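Local coordinates for protein aldehyde dehydrogenase (Staphylococcus aureus, PDB 6K10) that oxidises the carotenoid aldehyde 4,4'-diaponeurosporen-4-al to 4,4'-diaponeurosporenoic acid with NAD+ in the biosynthesis of the virulence pigment staphyloxanthin, at residues 284-298 against 317-329. The protein carries 1 engineered substitution. Numbering follows the deposited sequence.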
ATOM      1  N   GLN A 284     -29.909 -24.279  20.523  1.00 24.37           N
ATOM      2  CA  GLN A 284     -30.888 -23.355  19.962  1.00 26.43           C
ATOM      3  C   GLN A 284     -31.498 -22.453  21.027  1.00 27.96           C
ATOM      4  O   GLN A 284     -32.004 -21.373  20.699  1.00 29.26           O
ATOM      5  CB  GLN A 284     -31.994 -24.122  19.230  1.00 25.71           C
ATOM      6  CG  GLN A 284     -32.848 -23.239  18.325  1.00 26.55           C
ATOM      7  CD  GLN A 284     -33.794 -24.025  17.440  1.00 29.74           C
ATOM      8  OE1 GLN A 284     -33.624 -25.226  17.241  1.00 31.12           O
ATOM      9  NE2 GLN A 284     -34.797 -23.343  16.899  1.00 31.65           N
ATOM     10  N   GLN A 285     -31.450 -22.862  22.292  1.00 24.17           N
ATOM     11  CA  GLN A 285     -31.978 -22.066  23.391  1.00 24.96           C
ATOM     12  C   GLN A 285     -30.934 -21.150  24.020  1.00 24.17           C
ATOM     13  O   GLN A 285     -31.279 -20.359  24.901  1.00 24.52           O
ATOM     14  CB  GLN A 285     -32.569 -22.985  24.467  1.00 25.99           C
ATOM     15  N   SER A 286     -29.677 -21.227  23.587  1.00 23.87           N
ATOM     16  CA  SER A 286     -28.629 -20.409  24.192  1.00 23.21           C
ATOM     17  C   SER A 286     -28.766 -18.957  23.744  1.00 23.02           C
ATOM     18  O   SER A 286     -28.881 -18.693  22.543  1.00 21.24           O
ATOM     19  CB  SER A 286     -27.247 -20.939  23.818  1.00 26.58           C
ATOM     20  OG  SER A 286     -26.233 -20.008  24.157  1.00 26.22           O
ATOM     21  N   PRO A 287     -28.744 -17.993  24.670  1.00 26.18           N
ATOM     22  CA  PRO A 287     -28.783 -16.580  24.280  1.00 26.36           C
ATOM     23  C   PRO A 287     -27.437 -16.028  23.846  1.00 24.40           C
ATOM     24  O   PRO A 287     -27.341 -14.830  23.557  1.00 25.23           O
ATOM     25  CB  PRO A 287     -29.258 -15.900  25.568  1.00 29.45           C
ATOM     26  CG  PRO A 287     -28.605 -16.718  26.639  1.00 31.17           C
ATOM     27  CD  PRO A 287     -28.613 -18.152  26.130  1.00 29.02           C
ATOM     28  N   ASP A 288     -26.405 -16.865  23.796  1.00 25.93           N
ATOM     29  CA  ASP A 288     -25.049 -16.446  23.475  1.00 25.47           C
ATOM     30  C   ASP A 288     -24.635 -16.855  22.068  1.00 24.77           C
ATOM     31  O   ASP A 288     -23.466 -16.696  21.703  1.00 24.25           O
ATOM     32  CB  ASP A 288     -24.075 -17.036  24.495  1.00 22.63           C
ATOM     33  CG  ASP A 288     -24.402 -16.621  25.912  1.00 24.09           C
ATOM     34  OD1 ASP A 288     -24.898 -15.491  26.102  1.00 25.69           O
ATOM     35  OD2 ASP A 288     -24.194 -17.437  26.833  1.00 25.12           O
ATOM     36  N   TYR A 289     -25.564 -17.376  21.274  1.00 24.63           N
ATOM     37  CA  TYR A 289     -25.243 -17.970  19.987  1.00 23.53           C
ATOM     38  C   TYR A 289     -26.078 -17.319  18.894  1.00 21.07           C
ATOM     39  O   TYR A 289     -27.286 -17.124  19.058  1.00 21.37           O
ATOM     40  CB  TYR A 289     -25.479 -19.482  20.020  1.00 24.57           C
ATOM     41  CG  TYR A 289     -25.079 -20.183  18.750  1.00 20.26           C
ATOM     42  CD1 TYR A 289     -23.756 -20.195  18.330  1.00 20.75           C
ATOM     43  CD2 TYR A 289     -26.022 -20.842  17.976  1.00 20.65           C
ATOM     44  CE1 TYR A 289     -23.385 -20.837  17.169  1.00 22.88           C
ATOM     45  CE2 TYR A 289     -25.662 -21.487  16.818  1.00 20.54           C
ATOM     46  CZ  TYR A 289     -24.345 -21.480  16.419  1.00 22.90           C
ATOM     47  OH  TYR A 289     -23.995 -22.126  15.262  1.00 21.31           O
ATOM     48  N   GLY A 290     -25.425 -16.996  17.776  1.00 19.52           N
ATOM     49  CA  GLY A 290     -26.028 -16.204  16.727  1.00 22.25           C
ATOM     50  C   GLY A 290     -26.749 -17.037  15.683  1.00 22.46           C
ATOM     51  O   GLY A 290     -26.925 -18.250  15.814  1.00 24.07           O
ATOM     52  N   ARG A 291     -27.175 -16.353  14.620  1.00 21.85           N
ATOM     53  CA  ARG A 291     -27.958 -16.950  13.549  1.00 24.20           C
ATOM     54  C   ARG A 291     -27.383 -16.546  12.196  1.00 21.41           C
ATOM     55  O   ARG A 291     -26.603 -15.598  12.087  1.00 19.88           O
ATOM     56  CB  ARG A 291     -29.432 -16.526  13.631  1.00 24.67           C
ATOM     57  CG  ARG A 291     -30.129 -16.927  14.923  1.00 24.56           C
ATOM     58  CD  ARG A 291     -30.292 -18.432  15.003  1.00 21.95           C
ATOM     59  NE  ARG A 291     -31.064 -18.857  16.169  1.00 22.16           N
ATOM     60  CZ  ARG A 291     -30.535 -19.129  17.358  1.00 25.62           C
ATOM     61  NH1 ARG A 291     -29.226 -19.023  17.545  1.00 26.86           N
ATOM     62  NH2 ARG A 291     -31.316 -19.514  18.358  1.00 24.98           N
ATOM     63  N   ILE A 292     -27.794 -17.272  11.160  1.00 21.47           N
ATOM     64  CA  ILE A 292     -27.306 -17.024   9.806  1.00 21.48           C
ATOM     65  C   ILE A 292     -28.005 -15.797   9.230  1.00 21.26           C
ATOM     66  O   ILE A 292     -29.183 -15.543   9.505  1.00 23.22           O
ATOM     67  CB  ILE A 292     -27.513 -18.276   8.929  1.00 22.15           C
ATOM     68  CG1 ILE A 292     -26.933 -19.510   9.625  1.00 20.76           C
ATOM     69  CG2 ILE A 292     -26.858 -18.099   7.569  1.00 20.67           C
ATOM     70  CD1 ILE A 292     -25.469 -19.366  10.018  1.00 21.22           C
ATOM     71  N   VAL A 293     -27.274 -15.032   8.411  1.00 19.14           N
ATOM     72  CA  VAL A 293     -27.721 -13.692   8.024  1.00 19.12           C
ATOM     73  C   VAL A 293     -29.039 -13.741   7.259  1.00 23.11           C
ATOM     74  O   VAL A 293     -29.951 -12.948   7.524  1.00 22.53           O
ATOM     75  CB  VAL A 293     -26.626 -12.969   7.216  1.00 23.30           C
ATOM     76  CG1 VAL A 293     -26.228 -13.770   5.977  1.00 21.32           C
ATOM     77  CG2 VAL A 293     -27.089 -11.568   6.827  1.00 25.48           C
ATOM     78  N   ASN A 294     -29.166 -14.652   6.295  1.00 20.86           N
ATOM     79  CA  ASN A 294     -30.356 -14.701   5.458  1.00 24.57           C
ATOM     80  C   ASN A 294     -30.584 -16.129   4.977  1.00 23.74           C
ATOM     81  O   ASN A 294     -29.796 -17.037   5.257  1.00 21.05           O
ATOM     82  CB  ASN A 294     -30.255 -13.704   4.292  1.00 25.58           C
ATOM     83  CG  ASN A 294     -29.189 -14.079   3.269  1.00 26.62           C
ATOM     84  OD1 ASN A 294     -28.457 -15.056   3.428  1.00 25.52           O
ATOM     85  ND2 ASN A 294     -29.099 -13.287   2.206  1.00 30.20           N
ATOM     86  N   LEU A 295     -31.680 -16.319   4.239  1.00 23.52           N
ATOM     87  CA  LEU A 295     -32.064 -17.658   3.803  1.00 23.38           C
ATOM     88  C   LEU A 295     -31.109 -18.218   2.759  1.00 22.26           C
ATOM     89  O   LEU A 295     -30.908 -19.438   2.703  1.00 25.63           O
ATOM     90  CB  LEU A 295     -33.492 -17.639   3.260  1.00 26.25           C
ATOM     91  CG  LEU A 295     -34.560 -17.631   4.352  1.00 31.13           C
ATOM     92  CD1 LEU A 295     -35.941 -17.436   3.754  1.00 32.97           C
ATOM     93  CD2 LEU A 295     -34.495 -18.921   5.166  1.00 30.33           C
ATOM     94  N   LYS A 296     -30.519 -17.360   1.923  1.00 21.59           N
ATOM     95  CA  LYS A 296     -29.575 -17.847   0.921  1.00 22.95           C
ATOM     96  C   LYS A 296     -28.353 -18.474   1.582  1.00 21.07           C
ATOM     97  O   LYS A 296     -27.951 -19.590   1.237  1.00 21.84           O
ATOM     98  CB  LYS A 296     -29.159 -16.711  -0.014  1.00 24.43           C
ATOM     99  CG  LYS A 296     -28.046 -17.095  -0.981  1.00 27.75           C
ATOM    100  CD  LYS A 296     -28.443 -18.298  -1.824  1.00 27.95           C
ATOM    101  CE  LYS A 296     -27.401 -18.606  -2.883  1.00 29.28           C
ATOM    102  NZ  LYS A 296     -27.744 -19.840  -3.646  1.00 29.22           N
ATOM    103  N   HIS A 297     -27.751 -17.770   2.542  1.00 22.73           N
ATOM    104  CA  HIS A 297     -26.591 -18.325   3.233  1.00 18.49           C
ATOM    105  C   HIS A 297     -26.981 -19.489   4.133  1.00 21.69           C
ATOM    106  O   HIS A 297     -26.188 -20.419   4.317  1.00 23.37           O
ATOM    107  CB  HIS A 297     -25.886 -17.236   4.038  1.00 21.23           C
ATOM    108  CG  HIS A 297     -24.985 -16.367   3.216  1.00 24.13           C
ATOM    109  ND1 HIS A 297     -23.830 -16.839   2.630  1.00 24.48           N
ATOM    110  CD2 HIS A 297     -25.073 -15.060   2.877  1.00 24.99           C
ATOM    111  CE1 HIS A 297     -23.243 -15.858   1.968  1.00 27.14           C
ATOM    112  NE2 HIS A 297     -23.976 -14.767   2.103  1.00 26.33           N
ATOM    113  N   TYR A 298     -28.188 -19.455   4.699  1.00 22.66           N
ATOM    114  CA  TYR A 298     -28.668 -20.588   5.480  1.00 22.52           C
ATOM    115  C   TYR A 298     -28.743 -21.845   4.621  1.00 24.09           C
ATOM    116  O   TYR A 298     -28.293 -22.921   5.032  1.00 25.11           O
ATOM    117  CB  TYR A 298     -30.032 -20.265   6.092  1.00 19.61           C
ATOM    118  CG  TYR A 298     -30.701 -21.460   6.734  1.00 21.90           C
ATOM    119  CD1 TYR A 298     -30.430 -21.808   8.051  1.00 23.31           C
ATOM    120  CD2 TYR A 298     -31.599 -22.243   6.020  1.00 22.41           C
ATOM    121  CE1 TYR A 298     -31.035 -22.903   8.637  1.00 24.45           C
ATOM    122  CE2 TYR A 298     -32.206 -23.338   6.597  1.00 22.09           C
ATOM    123  CZ  TYR A 298     -31.922 -23.663   7.903  1.00 26.20           C
ATOM    124  OH  TYR A 298     -32.532 -24.754   8.475  1.00 29.70           O
ATOM    125  N   HIS A 317     -27.958 -30.044  13.619  1.00 26.06           N
ATOM    126  CA  HIS A 317     -29.354 -29.642  13.599  1.00 26.89           C
ATOM    127  C   HIS A 317     -29.502 -28.248  12.998  1.00 23.58           C
ATOM    128  O   HIS A 317     -28.569 -27.440  12.989  1.00 23.30           O
ATOM    129  CB  HIS A 317     -29.952 -29.676  15.005  1.00 28.74           C
ATOM    130  CG  HIS A 317     -30.127 -31.059  15.550  1.00 34.25           C
ATOM    131  ND1 HIS A 317     -29.177 -31.677  16.333  1.00 34.34           N
ATOM    132  CD2 HIS A 317     -31.140 -31.948  15.414  1.00 35.97           C
ATOM    133  CE1 HIS A 317     -29.598 -32.886  16.661  1.00 35.37           C
ATOM    134  NE2 HIS A 317     -30.787 -33.075  16.116  1.00 35.82           N
ATOM    135  N   SER A 318     -30.698 -27.975  12.487  1.00 25.44           N
ATOM    136  CA  SER A 318     -30.983 -26.695  11.859  1.00 25.29           C
ATOM    137  C   SER A 318     -32.457 -26.370  12.041  1.00 25.86           C
ATOM    138  O   SER A 318     -33.284 -27.251  12.291  1.00 22.78           O
ATOM    139  CB  SER A 318     -30.616 -26.703  10.371  1.00 29.80           C
ATOM    140  OG  SER A 318     -31.274 -27.760   9.694  1.00 29.17           O
ATOM    141  N   ASP A 319     -32.773 -25.082  11.926  1.00 27.23           N
ATOM    142  CA  ASP A 319     -34.159 -24.625  11.958  1.00 27.96           C
ATOM    143  C   ASP A 319     -34.267 -23.440  11.011  1.00 29.52           C
ATOM    144  O   ASP A 319     -33.730 -22.364  11.291  1.00 28.65           O
ATOM    145  CB  ASP A 319     -34.594 -24.250  13.372  1.00 29.00           C
ATOM    146  CG  ASP A 319     -36.085 -23.966  13.471  1.00 31.79           C
ATOM    147  OD1 ASP A 319     -36.765 -23.947  12.422  1.00 33.39           O
ATOM    148  OD2 ASP A 319     -36.583 -23.768  14.597  1.00 33.27           O
ATOM    149  N   GLU A 320     -34.964 -23.648   9.893  1.00 28.22           N
ATOM    150  CA  GLU A 320     -35.088 -22.613   8.873  1.00 29.03           C
ATOM    151  C   GLU A 320     -35.821 -21.386   9.402  1.00 30.50           C
ATOM    152  O   GLU A 320     -35.484 -20.251   9.044  1.00 31.93           O
ATOM    153  CB  GLU A 320     -35.809 -23.194   7.657  1.00 31.03           C
ATOM    154  CG  GLU A 320     -35.778 -22.342   6.407  1.00 33.44           C
ATOM    155  CD  GLU A 320     -36.368 -23.079   5.220  1.00 38.98           C
ATOM    156  OE1 GLU A 320     -35.788 -23.005   4.117  1.00 41.79           O
ATOM    157  OE2 GLU A 320     -37.409 -23.746   5.396  1.00 41.13           O
ATOM    158  N   ASP A 321     -36.821 -21.593  10.263  1.00 31.97           N
ATOM    159  CA  ASP A 321     -37.645 -20.488  10.744  1.00 33.94           C
ATOM    160  C   ASP A 321     -36.862 -19.494  11.593  1.00 33.52           C
ATOM    161  O   ASP A 321     -37.283 -18.339  11.715  1.00 33.89           O
ATOM    162  CB  ASP A 321     -38.829 -21.032  11.542  1.00 36.08           C
ATOM    163  CG  ASP A 321     -39.758 -21.880  10.697  1.00 37.22           C
ATOM    164  OD1 ASP A 321     -39.771 -21.700   9.461  1.00 40.03           O
ATOM    165  OD2 ASP A 321     -40.474 -22.728  11.268  1.00 38.95           O
ATOM    166  N   GLU A 322     -35.749 -19.915  12.186  1.00 28.18           N
ATOM    167  CA  GLU A 322     -34.875 -19.026  12.935  1.00 29.14           C
ATOM    168  C   GLU A 322     -33.575 -18.735  12.201  1.00 26.42           C
ATOM    169  O   GLU A 322     -32.726 -18.013  12.734  1.00 25.67           O
ATOM    170  CB  GLU A 322     -34.560 -19.630  14.310  1.00 33.57           C
ATOM    171  CG  GLU A 322     -35.529 -19.243  15.411  1.00 36.85           C
ATOM    172  CD  GLU A 322     -35.131 -19.825  16.755  1.00 39.18           C
ATOM    173  OE1 GLU A 322     -33.959 -19.660  17.155  1.00 36.59           O
ATOM    174  OE2 GLU A 322     -35.990 -20.451  17.410  1.00 43.46           O
ATOM    175  N   ARG A 323     -33.407 -19.268  10.987  1.00 21.69           N
ATOM    176  CA  ARG A 323     -32.119 -19.267  10.294  1.00 21.50           C
ATOM    177  C   ARG A 323     -31.025 -19.793  11.218  1.00 23.44           C
ATOM    178  O   ARG A 323     -29.925 -19.244  11.304  1.00 22.19           O
ATOM    179  CB  ARG A 323     -31.786 -17.879   9.744  1.00 21.39           C
ATOM    180  CG  ARG A 323     -32.877 -17.330   8.831  1.00 22.61           C
ATOM    181  CD  ARG A 323     -32.402 -16.150   8.003  1.00 29.57           C
ATOM    182  NE  ARG A 323     -31.772 -15.106   8.805  1.00 32.96           N
ATOM    183  CZ  ARG A 323     -32.411 -14.036   9.269  1.00 34.35           C
ATOM    184  NH1 ARG A 323     -31.760 -13.133   9.987  1.00 36.56           N
ATOM    185  NH2 ARG A 323     -33.702 -13.871   9.016  1.00 35.98           N
ATOM    186  N   TYR A 324     -31.344 -20.879  11.914  1.00 24.01           N
ATOM    187  CA  TYR A 324     -30.493 -21.453  12.945  1.00 21.10           C
ATOM    188  C   TYR A 324     -29.732 -22.649  12.398  1.00 23.03           C
ATOM    189  O   TYR A 324     -30.309 -23.503  11.717  1.00 26.76           O
ATOM    190  CB  TYR A 324     -31.328 -21.883  14.152  1.00 24.30           C
ATOM    191  CG  TYR A 324     -30.596 -22.796  15.108  1.00 26.29           C
ATOM    192  CD1 TYR A 324     -29.610 -22.304  15.953  1.00 25.79           C
ATOM    193  CD2 TYR A 324     -30.893 -24.153  15.165  1.00 24.20           C
ATOM    194  CE1 TYR A 324     -28.941 -23.137  16.829  1.00 27.59           C
ATOM    195  CE2 TYR A 324     -30.229 -24.993  16.038  1.00 27.74           C
ATOM    196  CZ  TYR A 324     -29.253 -24.479  16.868  1.00 28.12           C
ATOM    197  OH  TYR A 324     -28.585 -25.307  17.743  1.00 28.35           O
ATOM    198  N   ILE A 325     -28.439 -22.711  12.704  1.00 19.30           N
ATOM    199  CA  ILE A 325     -27.617 -23.878  12.414  1.00 22.57           C
ATOM    200  C   ILE A 325     -26.779 -24.178  13.646  1.00 23.14           C
ATOM    201  O   ILE A 325     -26.037 -23.311  14.125  1.00 22.16           O
ATOM    202  CB  ILE A 325     -26.728 -23.676  11.178  1.00 23.65           C
ATOM    203  CG1 ILE A 325     -27.609 -23.496   9.944  1.00 25.55           C
ATOM    204  CG2 ILE A 325     -25.793 -24.864  10.999  1.00 23.81           C
ATOM    205  CD1 ILE A 325     -26.857 -23.441   8.667  1.00 27.78           C
ATOM    206  N   GLU A 326     -26.908 -25.397  14.157  1.00 23.59           N
ATOM    207  CA  GLU A 326     -26.202 -25.810  15.356  1.00 23.09           C
ATOM    208  C   GLU A 326     -24.700 -25.904  15.090  1.00 22.73           C
ATOM    209  O   GLU A 326     -24.279 -26.233  13.977  1.00 19.63           O
ATOM    210  CB  GLU A 326     -26.736 -27.164  15.818  1.00 21.69           C
ATOM    211  CG  GLU A 326     -26.232 -27.641  17.164  1.00 25.01           C
ATOM    212  CD  GLU A 326     -26.733 -29.032  17.503  1.00 26.90           C
ATOM    213  OE1 GLU A 326     -26.672 -29.414  18.690  1.00 29.87           O
ATOM    214  OE2 GLU A 326     -27.185 -29.744  16.582  1.00 28.40           O
ATOM    215  N   PRO A 327     -23.868 -25.599  16.088  1.00 22.18           N
ATOM    216  CA  PRO A 327     -22.436 -25.890  15.964  1.00 20.07           C
ATOM    217  C   PRO A 327     -22.215 -27.345  15.588  1.00 22.17           C
ATOM    218  O   PRO A 327     -22.724 -28.259  16.241  1.00 24.55           O
ATOM    219  CB  PRO A 327     -21.896 -25.573  17.361  1.00 22.48           C
ATOM    220  CG  PRO A 327     -22.783 -24.487  17.842  1.00 21.93           C
ATOM    221  CD  PRO A 327     -24.160 -24.820  17.305  1.00 22.68           C
ATOM    222  N   THR A 328     -21.455 -27.559  14.517  1.00 22.49           N
ATOM    223  CA  THR A 328     -21.325 -28.876  13.912  1.00 18.04           C
ATOM    224  C   THR A 328     -19.859 -29.207  13.691  1.00 18.67           C
ATOM    225  O   THR A 328     -19.111 -28.396  13.136  1.00 21.62           O
ATOM    226  CB  THR A 328     -22.081 -28.939  12.581  1.00 22.02           C
ATOM    227  OG1 THR A 328     -23.453 -28.584  12.795  1.00 24.22           O
ATOM    228  CG2 THR A 328     -22.006 -30.336  11.990  1.00 25.48           C
ATOM    229  N   LEU A 329     -19.455 -30.401  14.121  1.00 20.81           N
ATOM    230  CA  LEU A 329     -18.117 -30.923  13.884  1.00 21.40           C
ATOM    231  C   LEU A 329     -18.191 -32.060  12.875  1.00 20.72           C
ATOM    232  O   LEU A 329     -19.116 -32.877  12.917  1.00 23.33           O
ATOM    233  CB  LEU A 329     -17.482 -31.428  15.184  1.00 19.26           C
ATOM    234  CG  LEU A 329     -17.447 -30.473  16.379  1.00 19.51           C
ATOM    235  CD1 LEU A 329     -16.756 -31.132  17.567  1.00 19.97           C
ATOM    236  CD2 LEU A 329     -16.762 -29.168  16.015  1.00 18.96           C
TER
HETATM  237  O   HOH W   1     -26.997 -20.314  13.973  1.00 25.40           O
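The beta hairpin 318-325, whose turn carries a G1 bulge at Arg323 and Tyr324 facing Asp319, illustrates how a hairpin can be clasped by the loop leading into a helix, here helix 295-307. Two bonds join Ile292 and Arg323: Ile292 N donates to Arg323 O at 2.9 Å, and Arg323, its chain bent at chi3 (-51°), returns NE to Ile292 O at 2.7 Å, almost straight and in the guanidinium plane. Beside this clasp, Arg291 grips Glu322 side-on, Arg291 NH2 to Glu322 OE1 at 2.9 Å and NE to the same oxygen at 3.2 Å, with guanidinium and carboxylate nearly coplanar. Tyr324 CD1 lies over one face of that guanidinium. The Tyr324 ring in turn carries Gln284 on a face: CG stands 3.8 Å from the ring centroid in a CH-pi contact, and the extended side chain stacks its amide on the ring, the planes tilted by 24°. From there NE2 spends both hydrogens on two acids of the hairpin, meeting the anti lone pair of OD2 of Asp319, at the end of the first strand, at 2.9 Å and OE2 of Glu322, in the turn, from above its carboxylate plane. Glu322 therefore ties together Arg291 and Gln284, one through each oxygen. Further along, Tyr289 OH donates to Ile325 O at 2.6 Å while its ring packs on Pro327 CD; a water bridges Gly290 O and Ile325 N. Tyr298, in the first turn of the helix, presses CE1 against Ile325 CG1 (3.7 Å), and Asn294 caps that helix by accepting from His297 N. The whole joins an N-capped helix to a bulged hairpin whose second strand, within 324-330, runs on beside strand 348-354 in a mixed sheet of the aldehyde dehydrogenase fold, away from the predicted active-site residues.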